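Local coordinates for probable oxidoreductase protein (Rhizobium etli, PDB 4FB5), which probably acts as a nucleotide-binding oxidoreductase of the GFO/IDH/MocA family, although its substrate is not established, at residues Cys39-Trp44 with Gly75-Glu80; Val98-Pro103 with Ala108-Ala113; Val159-Arg164 with His326-Arg331; Val178-Asp183 with Val212-Leu217; Glu184-Asp189 with Phe193-Ser198. All coordinates share one frame; numbering follows the deposited sequence.

Contact 1: Cys39-Trp44 with Gly75-Glu80; sequences CHALAW and GEFGFE
Ala41 presents its methyl group to two phenylalanines at the end of a neighbouring helix, and the whole contact is apolar. Its CB lies 3.7 Å from Phe77 CD1 and keeps close company with the root of the same side chain, at 3.9 Å from Phe77 CB. The ring is delivered there by a first torsion that sets CG anti to the carbonyl carbon and beside the backbone N (chi1 -56°). Phe79 meets the same methyl differently: Ala41 CB sits at the edge of that ring, near its plane, 4.4 Å from Phe79 CE2. One small side chain thus serves two large ones, and the short reach of a methyl lets the backbones come together, with Ala41 CA and Phe77 CA 6.3 Å apart.

Both segments belong to the Rossmann-type half of the chain. Helix 35-44 follows strand 27-31 and a glycine-rich turn that fits the GxGxxG pattern, while helix 70-77 follows strand 58-63. Phe77 also touches Thr33 in that turn, and Phe79 reaches Leu30, Leu59 and Leu62 on the sheet beneath.

The backbone interactions concern the helix end. Gly78 leaves helical geometry with a positive phi of 87° and closes helix 70-77 in a Schellman motif, its N making a weak bond to Gly75 O. A beta carbon at these angles would press on the Phe77 carbonyl O, and the reversal places Phe79 beside Phe77. Thr49 of a second subunit packs on both Leu42 and Phe77.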
# COMPACT_ATOMS: atom_id res chain seq x y z
N CYS A 39 12.71 15.48 23.86
CA CYS A 39 13.26 15.26 22.57
C CYS A 39 14.52 16.11 22.30
O CYS A 39 15.52 15.58 21.83
CB CYS A 39 12.16 15.50 21.55
SG CYS A 39 12.56 14.86 19.92
N HIS A 40 14.51 17.41 22.59
CA HIS A 40 15.79 18.14 22.59
C HIS A 40 16.77 17.37 23.45
O HIS A 40 17.86 17.07 23.03
CB HIS A 40 15.68 19.55 23.19
CG HIS A 40 15.05 20.56 22.29
ND1 HIS A 40 15.61 21.81 22.07
CD2 HIS A 40 13.91 20.54 21.57
CE1 HIS A 40 14.85 22.49 21.24
NE2 HIS A 40 13.80 21.75 20.92
N ALA A 41 16.38 17.02 24.67
CA ALA A 41 17.37 16.43 25.56
C ALA A 41 18.02 15.18 24.96
O ALA A 41 19.22 14.97 25.06
CB ALA A 41 16.76 16.16 26.95
N LEU A 42 17.21 14.35 24.31
CA LEU A 42 17.69 13.15 23.72
C LEU A 42 18.59 13.49 22.55
O LEU A 42 19.57 12.79 22.27
CB LEU A 42 16.52 12.33 23.23
CG LEU A 42 15.76 11.49 24.26
CD1 LEU A 42 14.58 10.82 23.55
CD2 LEU A 42 16.66 10.48 24.90
N ALA A 43 18.23 14.56 21.87
CA ALA A 43 19.02 14.98 20.74
C ALA A 43 20.42 15.43 21.21
O ALA A 43 21.45 14.89 20.72
CB ALA A 43 18.29 16.10 19.95
N TRP A 44 20.45 16.37 22.16
CA TRP A 44 21.74 16.89 22.68
C TRP A 44 22.60 15.73 23.22
O TRP A 44 23.82 15.68 22.99
CB TRP A 44 21.55 17.98 23.75
CG TRP A 44 21.09 19.33 23.26
CD1 TRP A 44 19.90 19.97 23.58
CD2 TRP A 44 21.79 20.21 22.38
NE1 TRP A 44 19.84 21.21 22.94
CE2 TRP A 44 21.00 21.37 22.21
CE3 TRP A 44 23.02 20.13 21.72
CZ2 TRP A 44 21.41 22.43 21.41
CZ3 TRP A 44 23.43 21.20 20.93
CH2 TRP A 44 22.63 22.33 20.78
N GLY A 75 17.59 14.59 36.75
CA GLY A 75 18.18 13.26 36.87
C GLY A 75 17.93 12.52 35.57
O GLY A 75 18.89 12.14 34.89
N GLU A 76 16.64 12.37 35.22
CA GLU A 76 16.21 11.67 34.02
C GLU A 76 16.99 12.02 32.77
O GLU A 76 17.50 11.14 32.08
CB GLU A 76 14.71 11.87 33.78
CG GLU A 76 13.83 11.35 34.93
CD GLU A 76 12.41 10.96 34.50
OE1 GLU A 76 12.26 10.42 33.37
OE2 GLU A 76 11.47 11.18 35.31
N PHE A 77 17.12 13.31 32.48
CA PHE A 77 17.76 13.74 31.23
C PHE A 77 19.28 13.88 31.31
O PHE A 77 19.95 13.95 30.27
CB PHE A 77 17.14 15.03 30.69
CG PHE A 77 15.65 14.96 30.46
CD1 PHE A 77 14.94 16.13 30.17
CD2 PHE A 77 14.95 13.75 30.56
CE1 PHE A 77 13.56 16.10 29.95
CE2 PHE A 77 13.56 13.69 30.36
CZ PHE A 77 12.86 14.87 30.04
N GLY A 78 19.83 13.93 32.52
CA GLY A 78 21.28 14.01 32.68
C GLY A 78 21.89 15.40 32.66
O GLY A 78 22.93 15.62 32.04
N PHE A 79 21.21 16.33 33.33
CA PHE A 79 21.65 17.72 33.53
C PHE A 79 22.18 17.97 34.93
O PHE A 79 21.60 17.50 35.91
CB PHE A 79 20.48 18.67 33.32
CG PHE A 79 20.19 18.96 31.91
CD1 PHE A 79 20.50 20.19 31.37
CD2 PHE A 79 19.61 17.99 31.09
CE1 PHE A 79 20.24 20.47 30.04
CE2 PHE A 79 19.34 18.26 29.76
CZ PHE A 79 19.66 19.50 29.24
N GLU A 80 23.24 18.76 35.01
CA GLU A 80 23.96 19.02 36.26
C GLU A 80 23.13 19.86 37.23
O GLU A 80 22.91 19.46 38.38
CB GLU A 80 25.33 19.64 35.95
CG GLU A 80 26.30 18.63 35.27
CD GLU A 80 27.44 19.27 34.43
OE1 GLU A 80 27.94 20.36 34.80
OE2 GLU A 80 27.85 18.66 33.40

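Contact 2: Val98-Pro103 with Ala108-Ala113; sequences VSVTTP and AEMAIA
Ser99 OG, on the residue just before the Val100 that packs against Met110 and Ala111, is gripped by two nitrogens of helix 35-44, His40 ND1 and Trp44 NE1. This polar grip lies on one face of strand 97-100; the helix of the present contact covers the other. Strand 97-100, helix 107-116 and strand 120-123 form a beta-alpha-beta unit of the Rossmann-type domain, and the contact joins the first strand to the helix that crosses over to the next.

The strand supplies Val100 and, just past its end, Thr102. Val100 spreads its two methyls along the helix: CG1 makes a loose apolar contact, 4.3 Å from the selenium of Met110, a selenomethionine, and CG2 simply packs on the helix backbone, 4.4 Å from Ala111 N. Thr102 and Met110 instead reach toward each other tip to tip. The selenomethionine side chain is extended beyond CG (chi2 -168°, chi3 174°), which carries SE clear of its own helix and onto the threonine. Met110 also touches Trp86 of helix 86-91, and Ala111 touches Met137 of helix 131-143, so the helix is packed from several directions.

Thr102 further contacts Ile31 and residues of the turn that fits the GxGxxG pattern. Its place just beyond the carboxyl end of a central strand is where proteins of this fold usually bind their dinucleotide, so it probably lies near that site. With OG1 between the backbone N and the carbonyl carbon, the crowded position (chi1 54°), both threonine branches face the selenium: OG1 lies 3.5 Å and CG2 3.8 Å from Met110 SE.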
# COMPACT_ATOMS: atom_id res chain seq x y z
N VAL A 98 20.64 28.09 24.41
CA VAL A 98 19.35 27.82 25.05
C VAL A 98 18.36 27.06 24.15
O VAL A 98 18.18 27.40 22.99
CB VAL A 98 18.73 29.09 25.68
CG1 VAL A 98 17.46 28.76 26.40
CG2 VAL A 98 19.74 29.75 26.65
N SER A 99 17.78 25.99 24.70
CA SER A 99 16.74 25.21 24.04
C SER A 99 15.43 25.64 24.64
O SER A 99 15.10 25.26 25.75
CB SER A 99 16.91 23.71 24.35
OG SER A 99 17.63 22.99 23.36
N VAL A 100 14.67 26.44 23.91
CA VAL A 100 13.34 26.82 24.40
C VAL A 100 12.33 25.86 23.86
O VAL A 100 12.24 25.69 22.67
CB VAL A 100 12.93 28.23 23.97
CG1 VAL A 100 11.64 28.59 24.61
CG2 VAL A 100 13.99 29.23 24.39
N THR A 101 11.57 25.21 24.73
CA THR A 101 10.60 24.20 24.32
C THR A 101 9.39 24.33 25.16
O THR A 101 8.68 23.36 25.36
CB THR A 101 11.09 22.75 24.55
OG1 THR A 101 11.22 22.52 25.96
CG2 THR A 101 12.41 22.50 23.91
N THR A 102 9.18 25.52 25.71
CA THR A 102 8.03 25.83 26.55
C THR A 102 6.83 26.09 25.67
O THR A 102 6.90 25.93 24.45
CB THR A 102 8.31 27.09 27.39
OG1 THR A 102 8.71 28.18 26.54
CG2 THR A 102 9.42 26.81 28.42
N PRO A 103 5.70 26.48 26.28
CA PRO A 103 4.53 26.75 25.44
C PRO A 103 4.67 28.00 24.57
O PRO A 103 5.45 28.89 24.88
CB PRO A 103 3.43 26.93 26.47
CG PRO A 103 3.86 26.07 27.59
CD PRO A 103 5.32 26.28 27.68
N ALA A 108 8.65 34.17 22.69
CA ALA A 108 9.17 35.53 22.51
C ALA A 108 10.03 35.99 23.68
O ALA A 108 11.22 36.31 23.50
CB ALA A 108 8.04 36.52 22.29
N GLU A 109 9.44 35.96 24.88
CA GLU A 109 10.04 36.47 26.11
C GLU A 109 11.39 35.82 26.36
O GLU A 109 12.39 36.47 26.66
CB GLU A 109 9.10 36.14 27.26
CG GLU A 109 8.79 37.28 28.23
CD GLU A 109 7.89 36.80 29.40
OE1 GLU A 109 7.23 35.75 29.24
OE2 GLU A 109 7.87 37.48 30.47
N MSE A 110 11.41 34.52 26.20
CA MSE A 110 12.54 33.75 26.59
C MSE A 110 13.64 33.83 25.56
O MSE A 110 14.79 34.11 25.89
CB MSE A 110 12.11 32.33 26.85
CG MSE A 110 10.94 32.24 27.84
SE MSE A 110 10.68 30.39 28.44
CE MSE A 110 9.30 30.63 29.81
N ALA A 111 13.28 33.60 24.31
CA ALA A 111 14.27 33.60 23.25
C ALA A 111 15.02 34.94 23.21
O ALA A 111 16.23 34.99 22.97
CB ALA A 111 13.59 33.33 21.94
N ILE A 112 14.28 36.02 23.43
CA ILE A 112 14.84 37.36 23.50
C ILE A 112 15.73 37.52 24.73
O ILE A 112 16.90 37.91 24.61
CB ILE A 112 13.75 38.42 23.48
CG1 ILE A 112 13.10 38.46 22.09
CG2 ILE A 112 14.34 39.77 23.84
CD1 ILE A 112 11.87 39.34 21.99
N ALA A 113 15.22 37.21 25.91
CA ALA A 113 16.07 37.31 27.07
C ALA A 113 17.32 36.48 26.81
O ALA A 113 18.41 36.86 27.20
CB ALA A 113 15.37 36.86 28.29

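Contact 3: Val159-Arg164 with His326-Arg331; sequences VMRHIR and HRPYDR
His162 carries its ring with CG anti to the backbone N (chi1 -159°), whereas His326 sets CG beside its own N and anti to the carbonyl carbon (chi1 -48°), and these two choices bring the imidazoles together as an edge-to-face pair. His326 CD2 lies over the centre of the His162 ring, 3.4 Å from His162 CG. The centroids are 4.4 Å apart and the planes are turned by 59°, a tilted version of the T-shape. Both rings are also held from outside: His162 NE2 bonds to Glu314 OE2 of a third subunit, while His326 ND1 bonds to Ala323 N and NE2 to Ser313 O of that same third subunit. Were His162 replaced by an alanine, the His326 edge is likely to lose its facing ring and Glu314 of the third subunit this partner. One residue earlier, Arg161 bends past segment 326-331, its CG 3.8 Å from Arg327 O and its NH2 4.2 Å from CD of Pro328, which follows a cis peptide bond. A distant segment thus returns to pack on helix 158-168 of the GFO/IDH/MocA C-terminal half, just before helix 329-332, while helix 158-168 also packs on strands 291-296 and 302-307 and on helix 206-221.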
# COMPACT_ATOMS: atom_id res chain seq x y z
N VAL A 159 15.08 11.40 3.59
CA VAL A 159 14.26 11.20 2.39
C VAL A 159 13.98 12.57 1.79
O VAL A 159 14.00 12.77 0.59
CB VAL A 159 12.94 10.44 2.73
CG1 VAL A 159 11.85 10.66 1.67
CG2 VAL A 159 13.25 8.94 3.01
N MSE A 160 13.76 13.53 2.67
CA MSE A 160 13.40 14.82 2.26
C MSE A 160 14.61 15.54 1.64
O MSE A 160 14.45 16.19 0.62
CB MSE A 160 12.77 15.55 3.46
CG MSE A 160 12.08 16.85 3.13
SE MSE A 160 10.53 16.50 1.93
CE MSE A 160 9.48 15.56 3.32
N ARG A 161 15.81 15.42 2.24
CA ARG A 161 17.01 15.99 1.57
C ARG A 161 17.21 15.34 0.19
O ARG A 161 17.59 16.02 -0.77
CB ARG A 161 18.33 15.99 2.38
CG ARG A 161 18.32 15.42 3.79
CD ARG A 161 18.12 16.51 4.86
NE ARG A 161 19.04 16.39 6.01
CZ ARG A 161 20.21 17.06 6.13
NH1 ARG A 161 20.64 17.90 5.19
NH2 ARG A 161 20.97 16.89 7.21
N HIS A 162 16.92 14.06 0.07
CA HIS A 162 16.99 13.46 -1.21
C HIS A 162 15.92 13.93 -2.15
O HIS A 162 16.14 13.96 -3.33
CB HIS A 162 16.97 11.97 -1.13
CG HIS A 162 17.52 11.31 -2.35
ND1 HIS A 162 18.83 11.48 -2.76
CD2 HIS A 162 16.95 10.48 -3.26
CE1 HIS A 162 19.05 10.78 -3.86
NE2 HIS A 162 17.93 10.17 -4.18
N ILE A 163 14.74 14.30 -1.65
CA ILE A 163 13.73 14.87 -2.54
C ILE A 163 14.22 16.19 -3.13
O ILE A 163 14.14 16.40 -4.36
CB ILE A 163 12.35 14.99 -1.88
CG1 ILE A 163 11.77 13.57 -1.78
CG2 ILE A 163 11.43 15.82 -2.75
CD1 ILE A 163 10.59 13.33 -0.83
N ARG A 164 14.75 17.05 -2.28
CA ARG A 164 15.29 18.35 -2.70
C ARG A 164 16.33 18.18 -3.77
O ARG A 164 16.25 18.86 -4.78
CB ARG A 164 15.94 19.05 -1.55
CG ARG A 164 15.92 20.50 -1.69
CD ARG A 164 16.52 21.08 -0.46
NE ARG A 164 17.87 21.54 -0.70
CZ ARG A 164 18.19 22.82 -0.87
NH1 ARG A 164 17.25 23.76 -0.84
NH2 ARG A 164 19.44 23.16 -1.08
N HIS A 326 21.34 8.10 1.10
CA HIS A 326 20.53 9.29 1.39
C HIS A 326 21.03 9.88 2.70
O HIS A 326 20.53 9.60 3.81
CB HIS A 326 19.06 8.95 1.46
CG HIS A 326 18.57 8.12 0.32
ND1 HIS A 326 18.05 6.86 0.48
CD2 HIS A 326 18.58 8.34 -1.02
CE1 HIS A 326 17.75 6.35 -0.69
NE2 HIS A 326 18.06 7.22 -1.62
N ARG A 327 22.08 10.67 2.55
CA ARG A 327 22.80 11.13 3.71
C ARG A 327 21.90 12.08 4.48
O ARG A 327 21.17 12.84 3.87
CB ARG A 327 24.14 11.75 3.29
CG ARG A 327 25.22 10.66 2.96
CD ARG A 327 26.24 11.10 1.87
NE ARG A 327 27.43 11.79 2.39
CZ ARG A 327 27.45 13.00 2.97
NH1 ARG A 327 26.32 13.69 3.17
NH2 ARG A 327 28.61 13.53 3.38
N PRO A 328 21.94 11.99 5.83
CA PRO A 328 22.89 11.22 6.61
C PRO A 328 22.27 9.99 7.22
O PRO A 328 22.52 9.69 8.38
CB PRO A 328 23.19 12.17 7.76
CG PRO A 328 21.86 12.82 8.03
CD PRO A 328 21.02 12.69 6.74
N TYR A 329 21.44 9.28 6.47
CA TYR A 329 20.90 8.05 6.99
C TYR A 329 22.11 7.23 7.40
O TYR A 329 22.06 6.49 8.37
CB TYR A 329 20.09 7.35 5.91
CG TYR A 329 19.55 5.98 6.24
CD1 TYR A 329 20.40 4.86 6.35
CD2 TYR A 329 18.19 5.77 6.39
CE1 TYR A 329 19.90 3.59 6.63
CE2 TYR A 329 17.67 4.49 6.65
CZ TYR A 329 18.52 3.41 6.76
OH TYR A 329 17.97 2.17 7.04
N ASP A 330 23.19 7.36 6.65
CA ASP A 330 24.37 6.52 6.89
C ASP A 330 24.92 6.69 8.31
O ASP A 330 25.39 5.74 8.93
CB ASP A 330 25.48 6.80 5.86
CG ASP A 330 26.03 8.19 5.97
OD1 ASP A 330 25.27 9.15 6.15
OD2 ASP A 330 27.25 8.34 5.87
N ARG A 331 24.84 7.88 8.85
CA ARG A 331 25.30 7.97 10.20
C ARG A 331 24.42 7.18 11.23
O ARG A 331 24.88 6.86 12.32
CB ARG A 331 25.56 9.42 10.59
CG ARG A 331 26.36 10.25 9.55
CD ARG A 331 27.85 9.89 9.44
NE ARG A 331 28.54 10.03 10.72
CZ ARG A 331 29.24 9.05 11.30
NH1 ARG A 331 29.38 7.87 10.69
NH2 ARG A 331 29.80 9.24 12.48

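Contact 4: Val178-Asp183 with Val212-Leu217; sequences VRVEMD and VHPLSL
Met182, a selenomethionine on strand 175-183, lays its side chain across Pro214 and out to His213, packing helix 206-221 on the large mixed sheet of the GFO/IDH/MocA C-terminal domain. Its CB starts beside the CG corner of the proline, 3.9 Å from Pro214 CG. CG is anti to the backbone N (chi1 179°), and the chain stays extended beyond it, crossing the proline at about a right angle. At the selenium it touches both residues, SE lying 3.8 Å from Pro214 CD and equally far from His213 CB. The terminal CE ends beside the imidazole, 3.8 Å from His213 CD2, while SE stands obliquely to that ring, 4.9 Å from its centroid. Two residues earlier, Val180 CG1 packs on Pro214 CB. Strand and helix run roughly antiparallel, their axes at 149° and 8.6 Å apart at the closest.

The helix is kinked at His213 and Pro214, whose N atoms make no bond to the turn before; His213 O itself accepts from both Leu217 N and Ser216 OG, the latter in the carbonyl plane. Chemically, the strand is two-sided: toward the helix, van der Waals packing with one oblique selenium-aromatic approach; elsewhere, Arg179 pairs with Asp183 and Glu181 of a fourth subunit, and the reverse pairs also form.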
# COMPACT_ATOMS: atom_id res chain seq x y z
N VAL A 178 1.89 21.50 -6.90
CA VAL A 178 2.28 20.85 -5.66
C VAL A 178 1.13 20.76 -4.69
O VAL A 178 0.48 21.75 -4.48
CB VAL A 178 3.43 21.57 -4.96
CG1 VAL A 178 3.69 20.95 -3.60
CG2 VAL A 178 4.66 21.55 -5.83
N ARG A 179 0.92 19.58 -4.12
CA ARG A 179 -0.11 19.29 -3.11
C ARG A 179 0.53 18.94 -1.78
O ARG A 179 1.50 18.19 -1.76
CB ARG A 179 -0.94 18.11 -3.57
CG ARG A 179 -1.89 18.54 -4.62
CD ARG A 179 -2.46 17.37 -5.35
NE ARG A 179 -3.03 17.71 -6.66
CZ ARG A 179 -3.61 16.81 -7.46
NH1 ARG A 179 -3.68 15.54 -7.07
NH2 ARG A 179 -4.10 17.15 -8.66
N VAL A 180 -0.03 19.40 -0.65
CA VAL A 180 0.59 19.10 0.68
C VAL A 180 -0.42 18.97 1.79
O VAL A 180 -1.17 19.88 1.99
CB VAL A 180 1.55 20.21 1.09
CG1 VAL A 180 2.15 19.89 2.39
CG2 VAL A 180 2.63 20.24 0.14
N GLU A 181 -0.48 17.86 2.52
CA GLU A 181 -1.60 17.66 3.46
C GLU A 181 -1.00 17.47 4.80
O GLU A 181 -0.13 16.64 4.93
CB GLU A 181 -2.43 16.42 3.14
CG GLU A 181 -3.32 16.49 1.85
CD GLU A 181 -3.77 15.09 1.29
OE1 GLU A 181 -4.19 14.21 2.09
OE2 GLU A 181 -3.73 14.85 0.05
N MSE A 182 -1.44 18.20 5.81
CA MSE A 182 -1.05 17.79 7.16
C MSE A 182 -2.23 17.49 8.06
O MSE A 182 -2.97 18.41 8.43
CB MSE A 182 -0.07 18.73 7.87
CG MSE A 182 0.25 18.23 9.28
SE MSE A 182 1.82 19.07 10.05
CE MSE A 182 2.16 18.05 11.71
N ASP A 183 -2.37 16.20 8.41
CA ASP A 183 -3.50 15.72 9.21
C ASP A 183 -3.18 14.90 10.48
O ASP A 183 -2.28 14.03 10.50
CB ASP A 183 -4.46 14.94 8.36
CG ASP A 183 -4.65 15.55 7.01
OD1 ASP A 183 -4.91 16.78 6.93
OD2 ASP A 183 -4.54 14.77 6.02
N VAL A 212 2.55 25.40 9.33
CA VAL A 212 3.94 25.85 9.33
C VAL A 212 4.93 24.76 8.92
O VAL A 212 5.94 25.04 8.24
CB VAL A 212 4.33 26.55 10.68
CG1 VAL A 212 3.53 27.80 10.84
CG2 VAL A 212 4.05 25.66 11.89
N HIS A 213 4.63 23.52 9.29
CA HIS A 213 5.43 22.40 8.82
C HIS A 213 5.37 22.24 7.29
O HIS A 213 6.41 22.30 6.60
CB HIS A 213 4.99 21.13 9.52
CG HIS A 213 5.36 21.10 10.96
ND1 HIS A 213 6.67 21.20 11.39
CD2 HIS A 213 4.60 20.98 12.07
CE1 HIS A 213 6.70 21.15 12.71
NE2 HIS A 213 5.46 21.02 13.15
N PRO A 214 4.17 22.01 6.74
CA PRO A 214 4.15 21.93 5.28
C PRO A 214 4.75 23.18 4.62
O PRO A 214 5.45 23.05 3.63
CB PRO A 214 2.66 21.75 4.95
CG PRO A 214 1.91 21.70 6.24
CD PRO A 214 2.92 21.51 7.34
N LEU A 215 4.51 24.38 5.16
CA LEU A 215 5.18 25.54 4.56
C LEU A 215 6.68 25.44 4.77
O LEU A 215 7.46 25.77 3.86
CB LEU A 215 4.71 26.87 5.10
CG LEU A 215 3.25 27.22 5.16
CD1 LEU A 215 3.22 28.60 5.73
CD2 LEU A 215 2.58 27.17 3.78
N SER A 216 7.11 25.00 5.95
CA SER A 216 8.53 24.83 6.10
C SER A 216 9.00 23.88 5.02
O SER A 216 10.08 24.09 4.45
CB SER A 216 8.93 24.37 7.50
OG SER A 216 8.72 22.99 7.73
N LEU A 217 8.19 22.87 4.67
CA LEU A 217 8.65 21.98 3.60
C LEU A 217 8.69 22.66 2.22
O LEU A 217 9.68 22.51 1.50
CB LEU A 217 7.88 20.66 3.55
CG LEU A 217 8.09 19.71 4.74
CD1 LEU A 217 7.01 18.63 4.68
CD2 LEU A 217 9.51 19.10 4.81

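Contact 5: Glu184-Asp189 with Phe193-Ser198; sequences EDFMAD and FFYWKS
The long connection from strand 175-183 to helix 206-221 folds back on itself here, and a Met-aromatic contact joins its two limbs. Met187, a selenomethionine bent at chi2 and chi3, comes from the opposite direction to Tyr195, its SE 5.3 Å from the ring centroid and 56° off the ring normal. The selenium lies 3.9 Å from Tyr195 OH. The terminal CE of Met187 points between the tyrosine and Lys197, but its placement is doubtful. Phe186 packs against the lysine. With CG between the backbone N and the carbonyl carbon (chi1 70°), its ring meets the lysine at about a right angle, and CE1 lies 3.9 Å from Lys197 CD. The extended lysine runs on to bring NZ 3.7 Å from Phe186 CZ. That ammonium is committed to Asp209 OD2, a salt bridge to helix 206-221, and Phe186 touches the same aspartate. Loss of the Phe186 ring to an alanine would probably strip Lys197 CD and NZ of their aromatic neighbour and leave the pair with Asp209 less covered. Backbone bonds from Glu184 to Asn272 and from Phe194 to Pro240 tie the two limbs to strands 266-272 and 238-240.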
# COMPACT_ATOMS: atom_id res chain seq x y z
N GLU A 184 -3.93 15.20 11.53
CA GLU A 184 -3.95 14.39 12.73
C GLU A 184 -5.38 14.32 13.21
O GLU A 184 -6.24 14.88 12.60
CB GLU A 184 -2.98 14.91 13.79
CG GLU A 184 -1.57 15.13 13.25
CD GLU A 184 -0.46 15.24 14.32
OE1 GLU A 184 -0.76 15.04 15.52
OE2 GLU A 184 0.73 15.52 13.94
N ASP A 185 -5.64 13.62 14.30
CA ASP A 185 -7.00 13.50 14.80
C ASP A 185 -7.14 13.77 16.29
O ASP A 185 -8.12 13.34 16.88
CB ASP A 185 -7.60 12.14 14.47
CG ASP A 185 -6.81 10.98 15.06
OD1 ASP A 185 -5.86 11.23 15.87
OD2 ASP A 185 -7.12 9.82 14.69
N PHE A 186 -6.19 14.50 16.87
CA PHE A 186 -6.27 14.79 18.29
C PHE A 186 -7.32 15.89 18.64
O PHE A 186 -7.58 16.11 19.82
CB PHE A 186 -4.89 15.10 18.92
CG PHE A 186 -4.28 16.39 18.49
CD1 PHE A 186 -4.64 17.57 19.09
CD2 PHE A 186 -3.30 16.42 17.49
CE1 PHE A 186 -4.08 18.84 18.68
CE2 PHE A 186 -2.71 17.66 17.11
CZ PHE A 186 -3.12 18.88 17.71
N MSE A 187 -7.91 16.54 17.64
CA MSE A 187 -9.11 17.35 17.92
C MSE A 187 -10.39 16.72 17.36
O MSE A 187 -11.44 17.38 17.36
CB MSE A 187 -8.98 18.77 17.39
CG MSE A 187 -7.72 19.43 17.89
SE MSE A 187 -7.93 20.27 19.66
CE MSE A 187 -6.22 19.84 20.21
N ALA A 188 -10.32 15.49 16.89
CA ALA A 188 -11.47 14.93 16.21
C ALA A 188 -12.57 14.67 17.18
O ALA A 188 -13.73 14.84 16.86
CB ALA A 188 -11.11 13.65 15.52
N ASP A 189 -12.22 14.25 18.38
CA ASP A 189 -13.23 13.88 19.34
C ASP A 189 -13.81 15.16 19.96
O ASP A 189 -13.13 15.92 20.65
CB ASP A 189 -12.66 12.94 20.38
CG ASP A 189 -13.57 12.73 21.53
OD1 ASP A 189 -14.65 13.36 21.60
OD2 ASP A 189 -13.19 11.95 22.43
N PHE A 193 -12.13 18.13 26.68
CA PHE A 193 -12.31 19.45 27.25
C PHE A 193 -11.56 20.51 26.48
O PHE A 193 -10.45 20.29 26.00
CB PHE A 193 -11.89 19.51 28.73
CG PHE A 193 -12.76 18.67 29.64
CD1 PHE A 193 -14.15 18.71 29.54
CD2 PHE A 193 -12.17 17.85 30.63
CE1 PHE A 193 -14.95 17.92 30.40
CE2 PHE A 193 -12.96 17.05 31.48
CZ PHE A 193 -14.36 17.09 31.36
N PHE A 194 -12.21 21.66 26.37
CA PHE A 194 -11.63 22.91 25.91
C PHE A 194 -10.29 23.24 26.57
O PHE A 194 -10.18 23.33 27.79
CB PHE A 194 -12.63 24.03 26.20
CG PHE A 194 -12.29 25.32 25.55
CD1 PHE A 194 -11.25 26.13 26.06
CD2 PHE A 194 -13.00 25.75 24.42
CE1 PHE A 194 -10.90 27.34 25.43
CE2 PHE A 194 -12.66 26.98 23.79
CZ PHE A 194 -11.60 27.77 24.30
N TYR A 195 -9.26 23.44 25.79
CA TYR A 195 -8.05 24.03 26.35
C TYR A 195 -7.44 25.10 25.37
O TYR A 195 -8.13 25.56 24.41
CB TYR A 195 -7.05 22.96 26.76
CG TYR A 195 -6.58 22.08 25.64
CD1 TYR A 195 -5.27 22.16 25.16
CD2 TYR A 195 -7.46 21.16 25.01
CE1 TYR A 195 -4.83 21.33 24.11
CE2 TYR A 195 -7.04 20.37 23.97
CZ TYR A 195 -5.73 20.45 23.53
OH TYR A 195 -5.32 19.64 22.52
N TRP A 196 -6.19 25.51 25.62
CA TRP A 196 -5.67 26.66 24.90
C TRP A 196 -5.74 26.53 23.37
O TRP A 196 -5.75 27.55 22.67
CB TRP A 196 -4.27 27.03 25.36
CG TRP A 196 -3.28 26.03 25.03
CD1 TRP A 196 -2.93 24.94 25.78
CD2 TRP A 196 -2.48 25.98 23.84
NE1 TRP A 196 -1.96 24.22 25.14
CE2 TRP A 196 -1.66 24.83 23.94
CE3 TRP A 196 -2.38 26.81 22.69
CZ2 TRP A 196 -0.75 24.47 22.94
CZ3 TRP A 196 -1.46 26.44 21.67
CH2 TRP A 196 -0.66 25.29 21.82
N LYS A 197 -5.80 25.30 22.87
CA LYS A 197 -5.75 25.11 21.42
C LYS A 197 -7.02 25.52 20.73
O LYS A 197 -7.11 25.35 19.52
CB LYS A 197 -5.38 23.68 21.02
CG LYS A 197 -3.89 23.53 21.04
CD LYS A 197 -3.38 22.20 20.60
CE LYS A 197 -1.87 22.31 20.36
NZ LYS A 197 -1.23 21.00 20.05
N SER A 198 -7.96 26.06 21.49
CA SER A 198 -9.22 26.57 20.96
C SER A 198 -9.42 28.05 21.24
O SER A 198 -10.51 28.58 21.03
CB SER A 198 -10.40 25.79 21.52
OG SER A 198 -10.51 24.55 20.87

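The five contacts illustrate how a two-domain chain is built from local pairings that share elements. Contacts 1 and 2, with centres about 17 Å apart, lie in the Rossmann-type half; they are joined through Ser99 and by the packing of His40 NE2 on Thr101 CG2, 3.4 Å apart. In the other half, contacts 3 and 4 have centres about 19 Å apart and touch through Met160 CG and Leu217 CD2, 3.8 Å apart. Contact 5 continues directly from the strand of contact 4 and lies within the loop that contact 4 closes. Its nearest atoms come within about 6 Å of contact 2, just past the strand end where a dinucleotide would be expected to bind.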